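Local atomic coordinates of tryptophane-5-halogenase (Microbispora sp. ATCC PTA-5024, PDB entry 5UAO), a protein that probably uses its flavin to chlorinate the 5-position of a tryptophan in the lanthipeptide precursor during NAI-107 biosynthesis. Residues A[105-110]-A[402-407]; A[163-168]-A[510-515]; A[520-523]-A[529-532]. All coordinates share one frame; numbering follows the deposited sequence.

Contact 1 (A[105-110]-A[402-407]); sequences IRFEWG and SIHYRF
F107 of strand 104-108, the neighbour of edge strand 116-119, and W109 just past its end meet H404 near the C-terminal end of helix 383-406 in a buried, mainly aromatic sheet-to-helix contact with a single hydrogen bond across it. The indole of W109 presents its N-H edge to the helix backbone: NE1 donates to the carbonyl O of H404 at 2.9 Å. The oxygen lies almost in the indole plane and the donor meets a lone pair in the carbonyl plane, although the N-H...O angle of 142° shows a bent bond. The benzo side of the same edge also faces the helix, with W109 CZ2 3.9 Å from H404 CB. W109 reaches across with CG anti to its own backbone N (chi1 -155°).

F107 packs beside it. Its CZ is 4.0 Å from H404 CD2, at the edge of the imidazole, and the ring planes, inclined at 60°, form an oblique pair, neither stacked nor edge-to-face. Within the strand segment, F107 CD1 stands 3.8 Å above one face of W109, offset toward the rim. The imidazole is fixed in rotation by hydrogen bonds from ND1 to F400 O and between NE2 and E355. The contact joins the seven-stranded sheet to helix 383-406; the side chain of F107 is about 12 Å from the bound FAD, in keeping with a flavin-dependent tryptophan halogenase fold.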
loop_
_atom_site.group_PDB
_atom_site.type_symbol
_atom_site.label_atom_id
_atom_site.label_comp_id
_atom_site.label_asym_id
_atom_site.label_seq_id
_atom_site.Cartn_x
_atom_site.Cartn_y
_atom_site.Cartn_z
ATOM N N ILE A 105 -23.914 2.442 8.039
ATOM C CA ILE A 105 -24.932 1.656 7.402
ATOM C C ILE A 105 -25.504 0.652 8.427
ATOM O O ILE A 105 -24.757 -0.061 9.133
ATOM C CB ILE A 105 -24.381 0.860 6.207
ATOM C CG1 ILE A 105 -23.809 1.786 5.142
ATOM C CG2 ILE A 105 -25.454 -0.057 5.680
ATOM C CD1 ILE A 105 -23.050 1.141 4.004
ATOM N N ARG A 106 -26.827 0.650 8.513
ATOM C CA ARG A 106 -27.540 -0.404 9.179
ATOM C C ARG A 106 -27.885 -1.543 8.253
ATOM O O ARG A 106 -28.780 -1.424 7.376
ATOM C CB ARG A 106 -28.824 0.140 9.763
ATOM C CG ARG A 106 -29.559 -0.836 10.641
ATOM C CD ARG A 106 -30.840 -0.289 11.287
ATOM N NE ARG A 106 -31.385 -1.466 11.948
ATOM C CZ ARG A 106 -32.275 -2.309 11.418
ATOM N NH1 ARG A 106 -32.897 -2.062 10.264
ATOM N NH2 ARG A 106 -32.580 -3.397 12.094
ATOM N N PHE A 107 -27.372 -2.703 8.601
ATOM C CA PHE A 107 -27.503 -3.892 7.770
ATOM C C PHE A 107 -28.566 -4.865 8.319
ATOM O O PHE A 107 -28.320 -5.534 9.339
ATOM C CB PHE A 107 -26.146 -4.601 7.713
ATOM C CG PHE A 107 -25.190 -4.066 6.697
ATOM C CD1 PHE A 107 -25.371 -4.356 5.358
ATOM C CD2 PHE A 107 -24.089 -3.282 7.072
ATOM C CE1 PHE A 107 -24.526 -3.859 4.389
ATOM C CE2 PHE A 107 -23.226 -2.807 6.113
ATOM C CZ PHE A 107 -23.452 -3.069 4.764
ATOM N N GLU A 108 -29.742 -4.930 7.669
ATOM C CA GLU A 108 -30.730 -5.966 7.995
ATOM C C GLU A 108 -30.363 -7.142 7.068
ATOM O O GLU A 108 -30.820 -7.278 5.936
ATOM C CB GLU A 108 -32.187 -5.603 7.770
ATOM C CG GLU A 108 -32.595 -4.260 8.230
ATOM C CD GLU A 108 -34.120 -4.153 8.093
ATOM O OE1 GLU A 108 -34.618 -3.233 7.348
ATOM O OE2 GLU A 108 -34.802 -5.096 8.620
ATOM N N TRP A 109 -29.479 -7.953 7.590
ATOM C CA TRP A 109 -28.611 -8.745 6.776
ATOM C C TRP A 109 -28.002 -9.851 7.630
ATOM O O TRP A 109 -27.654 -9.619 8.786
ATOM C CB TRP A 109 -27.470 -7.822 6.313
ATOM C CG TRP A 109 -26.746 -8.197 5.027
ATOM C CD1 TRP A 109 -25.677 -9.066 4.879
ATOM C CD2 TRP A 109 -26.967 -7.623 3.717
ATOM N NE1 TRP A 109 -25.274 -9.091 3.546
ATOM C CE2 TRP A 109 -26.049 -8.222 2.823
ATOM C CE3 TRP A 109 -27.882 -6.715 3.212
ATOM C CZ2 TRP A 109 -26.020 -7.899 1.483
ATOM C CZ3 TRP A 109 -27.830 -6.370 1.886
ATOM C CH2 TRP A 109 -26.934 -6.968 1.019
ATOM N N GLY A 110 -27.769 -11.013 7.017
ATOM C CA GLY A 110 -27.279 -12.140 7.745
ATOM C C GLY A 110 -28.326 -12.773 8.652
ATOM O O GLY A 110 -29.534 -12.423 8.599
ATOM N N SER A 402 -18.234 -8.494 -2.795
ATOM C CA SER A 402 -18.489 -9.941 -3.015
ATOM C C SER A 402 -18.819 -10.676 -1.681
ATOM O O SER A 402 -19.659 -11.560 -1.650
ATOM C CB SER A 402 -17.281 -10.611 -3.733
ATOM O OG SER A 402 -16.163 -11.019 -2.904
ATOM N N ILE A 403 -18.158 -10.307 -0.592
ATOM C CA ILE A 403 -18.400 -10.979 0.686
ATOM C C ILE A 403 -19.693 -10.530 1.338
ATOM O O ILE A 403 -20.102 -11.177 2.296
ATOM C CB ILE A 403 -17.193 -10.905 1.650
ATOM C CG1 ILE A 403 -16.928 -9.476 2.113
ATOM C CG2 ILE A 403 -15.984 -11.435 0.973
ATOM C CD1 ILE A 403 -16.699 -9.357 3.558
ATOM N N HIS A 404 -20.321 -9.419 0.884
ATOM C CA HIS A 404 -21.670 -9.055 1.374
ATOM C C HIS A 404 -22.699 -10.064 0.837
ATOM O O HIS A 404 -23.750 -10.306 1.443
ATOM C CB HIS A 404 -22.120 -7.690 0.910
ATOM C CG HIS A 404 -21.292 -6.538 1.410
ATOM N ND1 HIS A 404 -19.935 -6.450 1.249
ATOM C CD2 HIS A 404 -21.659 -5.397 2.029
ATOM C CE1 HIS A 404 -19.491 -5.300 1.743
ATOM N NE2 HIS A 404 -20.527 -4.630 2.192
ATOM N N TYR A 405 -22.413 -10.644 -0.339
ATOM C CA TYR A 405 -23.311 -11.579 -0.982
ATOM C C TYR A 405 -23.103 -13.027 -0.620
ATOM O O TYR A 405 -24.071 -13.725 -0.296
ATOM C CB TYR A 405 -23.280 -11.431 -2.524
ATOM C CG TYR A 405 -24.192 -10.318 -3.023
ATOM C CD1 TYR A 405 -25.555 -10.527 -3.166
ATOM C CD2 TYR A 405 -23.683 -9.030 -3.268
ATOM C CE1 TYR A 405 -26.368 -9.526 -3.580
ATOM C CE2 TYR A 405 -24.480 -8.027 -3.701
ATOM C CZ TYR A 405 -25.824 -8.291 -3.838
ATOM O OH TYR A 405 -26.622 -7.334 -4.229
ATOM N N ARG A 406 -21.844 -13.474 -0.601
ATOM C CA ARG A 406 -21.503 -14.881 -0.384
ATOM C C ARG A 406 -21.983 -15.375 0.980
ATOM O O ARG A 406 -22.267 -16.574 1.129
ATOM C CB ARG A 406 -19.981 -15.016 -0.426
ATOM C CG ARG A 406 -19.445 -16.426 -0.270
ATOM C CD ARG A 406 -19.654 -17.171 -1.551
ATOM N NE ARG A 406 -19.504 -18.596 -1.379
ATOM C CZ ARG A 406 -18.981 -19.413 -2.304
ATOM N NH1 ARG A 406 -18.516 -18.953 -3.457
ATOM N NH2 ARG A 406 -18.891 -20.701 -2.066
ATOM N N PHE A 407 -22.022 -14.493 1.997
ATOM C CA PHE A 407 -22.213 -14.958 3.374
ATOM C C PHE A 407 -23.532 -14.475 4.028
ATOM O O PHE A 407 -23.661 -14.491 5.277
ATOM C CB PHE A 407 -21.027 -14.556 4.227
ATOM C CG PHE A 407 -19.716 -15.100 3.740
ATOM C CD1 PHE A 407 -19.478 -16.468 3.754
ATOM C CD2 PHE A 407 -18.734 -14.264 3.262
ATOM C CE1 PHE A 407 -18.263 -16.977 3.346
ATOM C CE2 PHE A 407 -17.544 -14.751 2.786
ATOM C CZ PHE A 407 -17.289 -16.130 2.862
#

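Contact 2 (A[163-168]-A[510-515]); sequences HVSLMK and DAYAAD
The methyl group of A511 sits almost exactly over the imidazole of H163, a CH-pi contact in which CB is 3.8 Å from the ring centroid and only 12° off the ring normal. H163 belongs to the beta-hairpin of strands 156-159 and 162-165, and A511 to helix 505-514. With CG beside the backbone N (chi1 -79°), the histidine turns one ring face to the methyl of A511. A glycine in place of H163 would probably open a gap beside A511 CB and leave that methyl without its flat partner.

Further along the hairpin strand the contact turns polar. S165 OG and Y512 OH lie 2.6 Å apart, a likely hydrogen bond whose proton is not settled, and the serine oxygen approaches at the edge of the phenol, near its plane. S165 OG also accepts from M167 N at 3.0 Å, in a nearly straight bond of 159° that makes an ST turn as the strand ends. The bent side chain of M167 passes the phenol end, its CB 3.3 Å from Y512 OH and its CG 4.2 Å from Y512 CZ. W101 meets the tyrosine ring edge-to-face, and L518 of the following helix touches both S165 and Y512.

S165 OG, accepting from M167 N and lying close to Y512 OH, probably helps to position the phenol; methyl-on-imidazole and M167 packing carry the rest of the contact.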
loop_
_atom_site.group_PDB
_atom_site.type_symbol
_atom_site.label_atom_id
_atom_site.label_comp_id
_atom_site.label_asym_id
_atom_site.label_seq_id
_atom_site.Cartn_x
_atom_site.Cartn_y
_atom_site.Cartn_z
ATOM N N HIS A 163 -24.665 24.528 22.129
ATOM C CA HIS A 163 -24.595 23.155 21.642
ATOM C C HIS A 163 -23.171 22.754 21.664
ATOM O O HIS A 163 -22.282 23.554 21.403
ATOM C CB HIS A 163 -25.117 23.060 20.221
ATOM C CG HIS A 163 -26.598 23.053 20.154
ATOM N ND1 HIS A 163 -27.326 24.173 19.839
ATOM C CD2 HIS A 163 -27.500 22.079 20.428
ATOM C CE1 HIS A 163 -28.616 23.889 19.905
ATOM N NE2 HIS A 163 -28.749 22.621 20.248
ATOM N N VAL A 164 -22.940 21.514 22.029
ATOM C CA VAL A 164 -21.644 20.946 22.012
ATOM C C VAL A 164 -21.782 19.807 20.983
ATOM O O VAL A 164 -22.669 18.930 21.111
ATOM C CB VAL A 164 -21.338 20.432 23.416
ATOM C CG1 VAL A 164 -20.070 19.577 23.449
ATOM C CG2 VAL A 164 -21.238 21.620 24.396
ATOM N N SER A 165 -20.961 19.844 19.947
ATOM C CA SER A 165 -20.987 18.777 18.960
ATOM C C SER A 165 -19.693 17.985 19.004
ATOM O O SER A 165 -18.597 18.538 18.946
ATOM C CB SER A 165 -21.263 19.323 17.538
ATOM O OG SER A 165 -20.920 18.320 16.571
ATOM N N LEU A 166 -19.806 16.669 19.072
ATOM C CA LEU A 166 -18.664 15.813 18.860
ATOM C C LEU A 166 -18.484 15.292 17.430
ATOM O O LEU A 166 -17.685 14.390 17.187
ATOM C CB LEU A 166 -18.736 14.654 19.823
ATOM C CG LEU A 166 -18.958 15.018 21.307
ATOM C CD1 LEU A 166 -18.907 13.746 22.128
ATOM C CD2 LEU A 166 -17.897 15.986 21.815
ATOM N N MET A 167 -19.178 15.892 16.492
ATOM C CA MET A 167 -19.076 15.508 15.077
ATOM C C MET A 167 -17.639 15.654 14.564
ATOM O O MET A 167 -17.161 14.874 13.734
ATOM C CB MET A 167 -20.077 16.324 14.252
ATOM C CG MET A 167 -21.580 16.025 14.574
ATOM S SD MET A 167 -22.220 14.385 14.085
ATOM C CE MET A 167 -22.492 14.750 12.364
ATOM N N LYS A 168 -16.913 16.615 15.117
ATOM C CA LYS A 168 -15.534 16.863 14.673
ATOM C C LYS A 168 -14.570 15.766 15.068
ATOM O O LYS A 168 -13.489 15.651 14.482
ATOM C CB LYS A 168 -15.038 18.209 15.194
ATOM C CG LYS A 168 -14.830 18.240 16.719
ATOM C CD LYS A 168 -14.309 19.616 17.147
ATOM C CE LYS A 168 -12.793 19.628 17.142
ATOM N NZ LYS A 168 -12.264 20.506 18.226
ATOM N N ASP A 510 -30.992 21.449 12.686
ATOM C CA ASP A 510 -31.467 22.804 12.980
ATOM C C ASP A 510 -30.436 23.673 13.717
ATOM O O ASP A 510 -30.318 24.838 13.378
ATOM C CB ASP A 510 -32.773 22.779 13.760
ATOM C CG ASP A 510 -33.948 22.247 12.921
ATOM O OD1 ASP A 510 -33.881 22.207 11.655
ATOM O OD2 ASP A 510 -34.920 21.833 13.570
ATOM N N ALA A 511 -29.675 23.066 14.633
ATOM C CA ALA A 511 -28.520 23.725 15.273
ATOM C C ALA A 511 -27.451 24.090 14.285
ATOM O O ALA A 511 -26.969 25.204 14.303
ATOM C CB ALA A 511 -27.961 22.857 16.361
ATOM N N TYR A 512 -27.057 23.169 13.393
ATOM C CA TYR A 512 -26.072 23.505 12.392
ATOM C C TYR A 512 -26.493 24.604 11.401
ATOM O O TYR A 512 -25.629 25.407 10.960
ATOM C CB TYR A 512 -25.508 22.259 11.639
ATOM C CG TYR A 512 -24.392 21.498 12.340
ATOM C CD1 TYR A 512 -24.621 20.876 13.539
ATOM C CD2 TYR A 512 -23.141 21.376 11.765
ATOM C CE1 TYR A 512 -23.640 20.137 14.161
ATOM C CE2 TYR A 512 -22.139 20.667 12.359
ATOM C CZ TYR A 512 -22.398 20.032 13.573
ATOM O OH TYR A 512 -21.445 19.354 14.252
ATOM N N ALA A 513 -27.783 24.671 11.060
ATOM C CA ALA A 513 -28.306 25.717 10.166
ATOM C C ALA A 513 -28.320 27.050 10.859
ATOM O O ALA A 513 -28.131 28.063 10.216
ATOM C CB ALA A 513 -29.715 25.381 9.682
ATOM N N ALA A 514 -28.612 27.031 12.147
ATOM C CA ALA A 514 -28.671 28.228 12.980
ATOM C C ALA A 514 -27.266 28.818 13.346
ATOM O O ALA A 514 -27.135 30.010 13.569
ATOM C CB ALA A 514 -29.417 27.891 14.256
ATOM N N ASP A 515 -26.242 27.977 13.442
ATOM C CA ASP A 515 -24.931 28.404 13.853
ATOM C C ASP A 515 -23.854 27.855 12.913
ATOM O O ASP A 515 -23.353 26.716 13.116
ATOM C CB ASP A 515 -24.686 27.947 15.266
ATOM C CG ASP A 515 -23.348 28.406 15.791
ATOM O OD1 ASP A 515 -22.650 29.148 15.048
ATOM O OD2 ASP A 515 -23.005 28.016 16.928
#

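Contact 3 (A[520-523]-A[529-532])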
loop_
_atom_site.group_PDB
_atom_site.type_symbol
_atom_site.label_atom_id
_atom_site.label_comp_id
_atom_site.label_asym_id
_atom_site.label_seq_id
_atom_site.Cartn_x
_atom_site.Cartn_y
_atom_site.Cartn_z
ATOM N N ALA A 520 -17.839 25.399 10.835
ATOM C CA ALA A 520 -16.517 26.010 10.740
ATOM C C ALA A 520 -15.542 25.277 11.616
ATOM O O ALA A 520 -14.387 25.115 11.230
ATOM C CB ALA A 520 -16.536 27.501 11.139
ATOM N N GLU A 521 -15.950 24.866 12.819
ATOM C CA GLU A 521 -14.985 24.147 13.695
ATOM C C GLU A 521 -14.640 22.755 13.125
ATOM O O GLU A 521 -13.504 22.293 13.244
ATOM C CB GLU A 521 -15.471 24.063 15.145
ATOM C CG GLU A 521 -16.541 23.019 15.397
ATOM C CD GLU A 521 -16.982 22.934 16.855
ATOM O OE1 GLU A 521 -16.602 23.840 17.634
ATOM O OE2 GLU A 521 -17.739 21.983 17.202
ATOM N N LEU A 522 -15.616 22.132 12.467
ATOM C CA LEU A 522 -15.413 20.811 11.791
ATOM C C LEU A 522 -14.313 20.920 10.734
ATOM O O LEU A 522 -13.407 20.077 10.641
ATOM C CB LEU A 522 -16.721 20.350 11.137
ATOM C CG LEU A 522 -16.612 19.091 10.266
ATOM C CD1 LEU A 522 -16.225 17.873 11.047
ATOM C CD2 LEU A 522 -17.928 18.889 9.521
ATOM N N LEU A 523 -14.356 21.992 9.972
ATOM C CA LEU A 523 -13.396 22.165 8.868
ATOM C C LEU A 523 -12.072 22.873 9.216
ATOM O O LEU A 523 -11.090 22.697 8.525
ATOM C CB LEU A 523 -14.090 22.818 7.693
ATOM C CG LEU A 523 -15.258 21.943 7.168
ATOM C CD1 LEU A 523 -16.207 22.790 6.327
ATOM C CD2 LEU A 523 -14.789 20.773 6.369
ATOM N N TRP A 529 -11.387 15.493 12.597
ATOM C CA TRP A 529 -11.094 14.521 11.559
ATOM C C TRP A 529 -11.152 15.155 10.157
ATOM O O TRP A 529 -10.554 14.633 9.249
ATOM C CB TRP A 529 -12.021 13.324 11.658
ATOM C CG TRP A 529 -13.437 13.623 11.234
ATOM C CD1 TRP A 529 -14.430 13.992 12.040
ATOM C CD2 TRP A 529 -13.984 13.575 9.901
ATOM N NE1 TRP A 529 -15.599 14.153 11.337
ATOM C CE2 TRP A 529 -15.352 13.946 10.005
ATOM C CE3 TRP A 529 -13.476 13.225 8.647
ATOM C CZ2 TRP A 529 -16.209 14.056 8.882
ATOM C CZ3 TRP A 529 -14.371 13.275 7.490
ATOM C CH2 TRP A 529 -15.718 13.660 7.638
ATOM N N ALA A 530 -11.829 16.292 9.999
ATOM C CA ALA A 530 -12.042 16.911 8.676
ATOM C C ALA A 530 -11.402 18.310 8.640
ATOM O O ALA A 530 -11.740 19.134 7.761
ATOM C CB ALA A 530 -13.538 17.016 8.378
ATOM N N GLY A 531 -10.515 18.583 9.612
ATOM C CA GLY A 531 -9.854 19.856 9.686
ATOM C C GLY A 531 -8.772 20.097 8.635
ATOM O O GLY A 531 -8.294 19.197 7.940
ATOM N N GLU A 532 -8.437 21.371 8.534
ATOM C CA GLU A 532 -7.448 21.916 7.604
ATOM C C GLU A 532 -6.196 21.081 7.544
ATOM O O GLU A 532 -5.719 20.724 6.490
ATOM C CB GLU A 532 -7.094 23.330 8.079
ATOM C CG GLU A 532 -6.918 24.326 6.963
ATOM C CD GLU A 532 -6.225 25.584 7.434
ATOM O OE1 GLU A 532 -6.509 26.033 8.577
ATOM O OE2 GLU A 532 -5.390 26.103 6.655
#
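The indole of W529 receives L522 CD1 obliquely beside its pyrrole nitrogen, 3.8 Å from NE1, while the methyl of the next residue, A530, lies 3.6 Å above one face, over the ring centre. W529 holds CG between its backbone N and carbonyl carbon (chi1 72°), a crowded position that folds the indole back against A530. Its NE1 is hydrogen-bonded to M167 O, so the ring is set by a polar partner as well as by the leucine.

L522 CD1 serves both neighbours, since it also lies 3.9 Å from A530 CB. Backbone contacts continue the packing toward helix 532-538. G531, the N-cap residue of that helix, brings its CA to 3.3 Å from L523 O in a CA-H...O contact, and E532 N is 3.0 Å from the same oxygen. L523 CD2 is 3.7 Å from A530 O, an oxygen hydrogen-bonded to H84 of helix 76-85, and 4.4 Å from A530 CB.

The carbonyl of L523 faces the start of the next helix, whose dipole would probably polarise it. Hydrocarbon contacts at W529 and A530 join close backbone approaches at G531 and E532, and S528 OG bonds both L522 O and A530 N, so that polar and apolar ties act together.

How the contacts relate
Starting from the N terminus, the chain passes 105-110 and then 163-168 before either has met its partner. Contact 1 closes first, when 402-407 returns to the seven-stranded sheet 291 residues later; contact 2 closes at 510-515, after a span of 341 residues, so the two loops cross. Their centres are 33 Å apart and they do not touch. Contact 3 follows in series, a short-range contact, five residues lying between its segments, that closes the loop between helices 517-524 and 532-538. Contact 1 joins strand 104-108 to helix 383-406. Contact 2 ties helix 505-514 to the hairpin, contact 3 folds the next helix onto its following loop, and W529 N bridges to K168 O, 2.8 Å away in a probable hydrogen bond.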